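Local coordinates for protein AGR_C_1268p (Agrobacterium tumefaciens str. C58, PDB 2GHS) that probably hydrolyses sugar lactones such as gluconolactone, using one divalent metal cation bound per subunit, at residues A[48-53]-A[65-70]; A[90-94]-A[134-138]. All blocks are in the same frame, centred on the assembly; numbering follows the deposited sequence.

Contact 1: residues A[48-53]-A[65-70]. With EDO (1,2-ethanediol), chain D.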
loop_
_atom_site.group_PDB
_atom_site.type_symbol
_atom_site.label_atom_id
_atom_site.label_comp_id
_atom_site.label_asym_id
_atom_site.label_seq_id
_atom_site.Cartn_x
_atom_site.Cartn_y
_atom_site.Cartn_z
HETATM N N MSE A 48 9.241 -10.425 -6.588
HETATM C CA MSE A 48 9.184 -9.025 -6.957
HETATM C C MSE A 48 10.413 -8.315 -6.451
HETATM O O MSE A 48 10.770 -8.437 -5.282
HETATM C CB MSE A 48 7.994 -8.339 -6.289
HETATM C CG MSE A 48 6.667 -8.958 -6.556
HETATM SE SE MSE A 48 6.051 -8.716 -8.429
HETATM C CE MSE A 48 6.658 -10.395 -9.102
ATOM N N LEU A 49 11.030 -7.520 -7.316
ATOM C CA LEU A 49 12.119 -6.644 -6.871
ATOM C C LEU A 49 11.573 -5.673 -5.836
ATOM O O LEU A 49 12.161 -5.510 -4.763
ATOM C CB LEU A 49 12.727 -5.925 -8.067
ATOM C CG LEU A 49 13.842 -4.955 -7.786
ATOM C CD1 LEU A 49 14.985 -5.714 -7.171
ATOM C CD2 LEU A 49 14.212 -4.260 -9.120
ATOM N N LEU A 50 10.409 -5.080 -6.116
ATOM C CA LEU A 50 9.779 -4.176 -5.152
ATOM C C LEU A 50 8.269 -4.320 -5.276
ATOM O O LEU A 50 7.586 -3.532 -5.960
ATOM C CB LEU A 50 10.265 -2.731 -5.345
ATOM C CG LEU A 50 9.769 -1.732 -4.289
ATOM C CD1 LEU A 50 10.009 -2.238 -2.910
ATOM C CD2 LEU A 50 10.403 -0.345 -4.469
ATOM N N GLY A 51 7.746 -5.371 -4.647
ATOM C CA GLY A 51 6.335 -5.615 -4.660
ATOM C C GLY A 51 5.667 -4.584 -3.788
ATOM O O GLY A 51 6.130 -4.367 -2.644
ATOM N N GLU A 52 4.605 -3.933 -4.295
ATOM C CA GLU A 52 3.931 -2.864 -3.539
ATOM C C GLU A 52 2.525 -2.560 -4.018
ATOM O O GLU A 52 2.092 -3.015 -5.094
ATOM C CB GLU A 52 4.743 -1.542 -3.613
ATOM C CG GLU A 52 5.624 -1.179 -2.396
ATOM C CD GLU A 52 4.844 -0.809 -1.092
ATOM O OE1 GLU A 52 3.577 -0.944 -1.081
ATOM O OE2 GLU A 52 5.532 -0.395 -0.094
ATOM N N GLY A 53 1.788 -1.794 -3.204
ATOM C CA GLY A 53 0.497 -1.324 -3.638
ATOM C C GLY A 53 -0.605 -2.348 -3.934
ATOM O O GLY A 53 -1.422 -2.106 -4.828
ATOM N N TRP A 65 -1.256 -5.802 -7.920
ATOM C CA TRP A 65 -0.154 -5.123 -7.213
ATOM C C TRP A 65 0.879 -4.660 -8.218
ATOM O O TRP A 65 0.759 -4.955 -9.424
ATOM C CB TRP A 65 0.486 -6.016 -6.136
ATOM C CG TRP A 65 1.156 -7.238 -6.618
ATOM C CD1 TRP A 65 2.467 -7.365 -6.998
ATOM C CD2 TRP A 65 0.574 -8.533 -6.735
ATOM N NE1 TRP A 65 2.718 -8.664 -7.356
ATOM C CE2 TRP A 65 1.573 -9.401 -7.196
ATOM C CE3 TRP A 65 -0.713 -9.040 -6.496
ATOM C CZ2 TRP A 65 1.335 -10.741 -7.448
ATOM C CZ3 TRP A 65 -0.949 -10.394 -6.731
ATOM C CH2 TRP A 65 0.075 -11.216 -7.213
ATOM N N PHE A 66 1.883 -3.923 -7.742
ATOM C CA PHE A 66 2.915 -3.454 -8.610
ATOM C C PHE A 66 4.278 -4.046 -8.294
ATOM O O PHE A 66 4.566 -4.421 -7.173
ATOM C CB PHE A 66 3.033 -1.914 -8.514
ATOM C CG PHE A 66 1.814 -1.183 -8.942
ATOM C CD1 PHE A 66 0.804 -0.901 -8.017
ATOM C CD2 PHE A 66 1.686 -0.739 -10.235
ATOM C CE1 PHE A 66 -0.344 -0.205 -8.412
ATOM C CE2 PHE A 66 0.556 -0.066 -10.650
ATOM C CZ PHE A 66 -0.468 0.194 -9.741
ATOM N N ASN A 67 5.114 -4.088 -9.323
ATOM C CA ASN A 67 6.576 -4.257 -9.185
ATOM C C ASN A 67 7.169 -2.912 -9.560
ATOM O O ASN A 67 7.383 -2.645 -10.722
ATOM C CB ASN A 67 7.072 -5.372 -10.071
ATOM C CG ASN A 67 8.503 -5.789 -9.763
ATOM O OD1 ASN A 67 9.096 -5.325 -8.808
ATOM N ND2 ASN A 67 9.047 -6.693 -10.581
ATOM N N ILE A 68 7.340 -2.052 -8.554
ATOM C CA ILE A 68 7.458 -0.605 -8.820
ATOM C C ILE A 68 8.603 -0.302 -9.783
ATOM O O ILE A 68 8.411 0.327 -10.833
ATOM C CB ILE A 68 7.645 0.242 -7.522
ATOM C CG1 ILE A 68 6.402 0.205 -6.651
ATOM C CG2 ILE A 68 7.958 1.729 -7.911
ATOM C CD1 ILE A 68 6.559 1.057 -5.402
ATOM N N LEU A 69 9.790 -0.734 -9.414
ATOM C CA LEU A 69 11.019 -0.356 -10.118
ATOM C C LEU A 69 11.113 -0.988 -11.500
ATOM O O LEU A 69 11.802 -0.473 -12.338
ATOM C CB LEU A 69 12.248 -0.748 -9.288
ATOM C CG LEU A 69 12.277 -0.177 -7.850
ATOM C CD1 LEU A 69 13.511 -0.631 -7.089
ATOM C CD2 LEU A 69 12.205 1.344 -7.882
ATOM N N GLU A 70 10.373 -2.073 -11.750
ATOM C CA GLU A 70 10.356 -2.713 -13.075
ATOM C C GLU A 70 9.151 -2.302 -13.953
ATOM O O GLU A 70 8.951 -2.848 -15.056
ATOM C CB GLU A 70 10.371 -4.238 -12.934
ATOM C CG GLU A 70 11.608 -4.756 -12.215
ATOM C CD GLU A 70 12.832 -4.920 -13.112
ATOM O OE1 GLU A 70 12.934 -4.260 -14.168
ATOM O OE2 GLU A 70 13.698 -5.741 -12.744
HETATM C C1 EDO D . 9.698 2.193 -0.341
HETATM O O1 EDO D . 9.185 1.961 -1.657
HETATM C C2 EDO D . 8.900 1.293 0.613
HETATM O O2 EDO D . 7.494 1.637 0.605
HETATM O O HOH W 1 11.291 -8.371 -10.184
#
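Start with the hollow under residues 48-50, which the side chain of Asn67 fills. Its OD1 sits in line with the amide of Leu50 and accepts a hydrogen bond from Leu50 N at 3.0 Å, while Asn67 ND2 donates to a water 2.8 Å away that also takes Leu49 N at 3.0 Å. Beside this plug, the selenomethionine Met48 folds down so that its SE lies 3.5 Å from Trp65 NE1, a Met-aromatic contact at the rim of the indole. That fold passes over Gly51, where a CB would come within 3.1 Å of Met48 CG. Gly53 is bare for a similar reason: a CB would sit 3.1 Å from Phe66 CD1, and its phi is positive. Glu52, between the glycines, pairs with Phe66 as an antiparallel hydrogen-bonded pair (Glu52 N to Phe66 O 2.9 Å, Phe66 N to Glu52 O 2.8 Å), and Ile68 N adds a bond to Leu50 O at 3.0 Å. These are the two inner strands of one blade of the SMP-30 beta-propeller, with strand 72-77 pairing along the other edge of strand 62-67. Past the strand ends, the leucines interlock: Leu50 CD2 rests 3.9 Å from Leu69 CG, and Leu49 CD2 packs 4.0 Å from Leu69 CB. On the face of Glu52 and Phe66, Ile68 CD1 props Glu52 CB at 3.6 Å. The carboxylate leads away from 65-70; OE1 turns back to accept from Gly53 N and OE2 accepts from ethanediol O2, both at 2.9 Å; Glu52 is a predicted divalent-cation ligand, close to the predicted catalytic Asp233.

Contact 2: residues A[90-94]-A[134-138]. With K (potassium ion), chain B; EDO (1,2-ethanediol), chain D.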
loop_
_atom_site.group_PDB
_atom_site.type_symbol
_atom_site.label_atom_id
_atom_site.label_comp_id
_atom_site.label_asym_id
_atom_site.label_seq_id
_atom_site.Cartn_x
_atom_site.Cartn_y
_atom_site.Cartn_z
ATOM N N PHE A 90 5.705 3.737 -16.971
ATOM C CA PHE A 90 6.038 4.517 -15.816
ATOM C C PHE A 90 6.090 3.586 -14.608
ATOM O O PHE A 90 5.732 2.386 -14.718
ATOM C CB PHE A 90 5.067 5.701 -15.622
ATOM C CG PHE A 90 3.604 5.348 -15.721
ATOM C CD1 PHE A 90 3.058 4.348 -14.963
ATOM C CD2 PHE A 90 2.786 6.018 -16.623
ATOM C CE1 PHE A 90 1.683 4.020 -15.048
ATOM C CE2 PHE A 90 1.453 5.702 -16.713
ATOM C CZ PHE A 90 0.893 4.689 -15.948
HETATM N N MSE A 91 6.532 4.131 -13.472
HETATM C CA MSE A 91 6.582 3.353 -12.246
HETATM C C MSE A 91 5.280 3.545 -11.511
HETATM O O MSE A 91 5.099 4.516 -10.775
HETATM C CB MSE A 91 7.799 3.748 -11.364
HETATM C CG MSE A 91 9.101 3.423 -12.006
HETATM SE SE MSE A 91 10.533 3.801 -10.707
HETATM C CE MSE A 91 12.002 3.311 -11.691
ATOM N N GLY A 92 4.343 2.645 -11.731
ATOM C CA GLY A 92 3.087 2.714 -10.978
ATOM C C GLY A 92 3.323 2.259 -9.558
ATOM O O GLY A 92 4.076 1.315 -9.341
ATOM N N SER A 93 2.626 2.886 -8.596
ATOM C CA SER A 93 2.674 2.442 -7.201
ATOM C C SER A 93 1.353 2.292 -6.469
ATOM O O SER A 93 1.366 1.727 -5.363
ATOM C CB SER A 93 3.551 3.360 -6.395
ATOM O OG SER A 93 2.944 4.652 -6.331
ATOM N N ALA A 94 0.245 2.785 -7.042
ATOM C CA ALA A 94 -1.085 2.619 -6.404
ATOM C C ALA A 94 -2.145 2.494 -7.441
ATOM O O ALA A 94 -2.043 3.083 -8.507
ATOM C CB ALA A 94 -1.435 3.749 -5.483
ATOM N N ASN A 134 11.786 12.513 -8.220
ATOM C CA ASN A 134 10.869 11.903 -7.305
ATOM C C ASN A 134 10.039 10.806 -7.969
ATOM O O ASN A 134 9.825 10.840 -9.200
ATOM C CB ASN A 134 9.882 12.957 -6.717
ATOM C CG ASN A 134 10.446 13.723 -5.504
ATOM O OD1 ASN A 134 11.668 13.878 -5.336
ATOM N ND2 ASN A 134 9.538 14.181 -4.640
ATOM N N ARG A 135 9.506 9.890 -7.170
ATOM C CA ARG A 135 8.541 8.883 -7.633
ATOM C C ARG A 135 7.376 8.819 -6.647
ATOM O O ARG A 135 7.451 9.366 -5.531
ATOM C CB ARG A 135 9.210 7.511 -7.795
ATOM C CG ARG A 135 9.756 6.850 -6.508
ATOM C CD ARG A 135 10.016 5.423 -6.836
ATOM N NE ARG A 135 10.543 4.650 -5.732
ATOM C CZ ARG A 135 9.842 4.047 -4.774
ATOM N NH1 ARG A 135 8.519 4.144 -4.688
ATOM N NH2 ARG A 135 10.502 3.333 -3.846
ATOM N N SER A 136 6.290 8.202 -7.079
ATOM C CA SER A 136 5.184 7.915 -6.160
ATOM C C SER A 136 5.478 6.702 -5.313
ATOM O O SER A 136 6.241 5.826 -5.696
ATOM C CB SER A 136 3.819 7.758 -6.869
ATOM O OG SER A 136 3.850 6.699 -7.816
ATOM N N ASN A 137 4.812 6.610 -4.171
ATOM C CA ASN A 137 4.976 5.460 -3.295
ATOM C C ASN A 137 3.576 5.003 -2.828
ATOM O O ASN A 137 2.648 4.853 -3.624
ATOM C CB ASN A 137 5.983 5.788 -2.151
ATOM C CG ASN A 137 6.533 4.515 -1.486
ATOM O OD1 ASN A 137 6.968 3.620 -2.198
ATOM N ND2 ASN A 137 6.525 4.441 -0.121
ATOM N N ASP A 138 3.430 4.813 -1.540
ATOM C CA ASP A 138 2.221 4.278 -0.908
ATOM C C ASP A 138 0.999 5.168 -1.188
ATOM O O ASP A 138 1.087 6.388 -1.163
ATOM C CB ASP A 138 2.487 4.299 0.584
ATOM C CG ASP A 138 1.363 3.688 1.387
ATOM O OD1 ASP A 138 0.870 2.577 1.029
ATOM O OD2 ASP A 138 0.985 4.317 2.405
HETATM K K K B . 8.070 12.565 -10.480
HETATM C C1 EDO D . 9.698 2.193 -0.341
HETATM O O1 EDO D . 9.185 1.961 -1.657
HETATM C C2 EDO D . 8.900 1.293 0.613
HETATM O O2 EDO D . 7.494 1.637 0.605
HETATM O O HOH W 2 6.665 5.392 -8.507
HETATM O O HOH W 3 6.904 11.876 -8.013
#
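Two serine hydroxyls form the tightest link here: Ser93 OG donates to Asn137 O at 2.7 Å and lies 2.7 Å from Ser136 OG. Segments 90-94 and 134-138 carry the innermost strands of neighbouring blades of the beta-propeller, so these bonds join blade to blade beside the central channel instead of pairing strands within a sheet. Ser93 lies in a classic beta bulge, in which it and Ala94 both face Ala106 of strand 102-107. A bridging water widens the join, donating to Met91 O and to Ser136 O, each 2.9 Å away, and hydrogen-bonding Ser136 OG at 3.2 Å. Further along, Arg135 turns its guanidinium back on its own strand: NH1 donates to Ser136 O and to Asn137 OD1, both at 3.0 Å. That holds Arg135 and Asn137, both predicted substrate-binding residues, with their polar ends together. An ethanediol, probably from the crystallisation liquor, lies against them, its O1 taking Arg135 NH2 at 2.9 Å and donating to Asn137 OD1 at 2.8 Å, its O2 taking Asn137 ND2 at 3.1 Å. The same molecule is also hydrogen-bonded to Asn182, a predicted metal ligand. The packing itself is sparse: the extended selenomethionine side chain of Met91 meets Arg135 by its tip, SE 4.2 Å from Arg135 CD. At the far end of the strand a potassium ion is bound by carbonyls of Asp108, Glu128 and Leu131, by a water at 2.8 Å from the metal, and by Asn134 O, also 2.8 Å from K.

Overall arrangement
Both contacts are buried near the propeller's centre, but only contact 1 has an exposed residue, Glu70, at its edge. Contact 1 holds neighbouring strands of one blade by a short run of antiparallel pairing and apolar interlocking, burying 603 Å². Contact 2 joins the inner strands of two other blades through hydroxyls and water, covering 224 Å². They meet directly: the Phe66 ring lays a face against the backbone of Gly92 to Ala94, with Phe66 CE1 3.3 Å from Ala94 N, and Met91 CG lies 3.4 Å from Ile68 O. Their polar ends converge on a single ethanediol, reached by Glu52 from one and by Arg135 and Asn137 from the other, consistent with a shared active-site pocket.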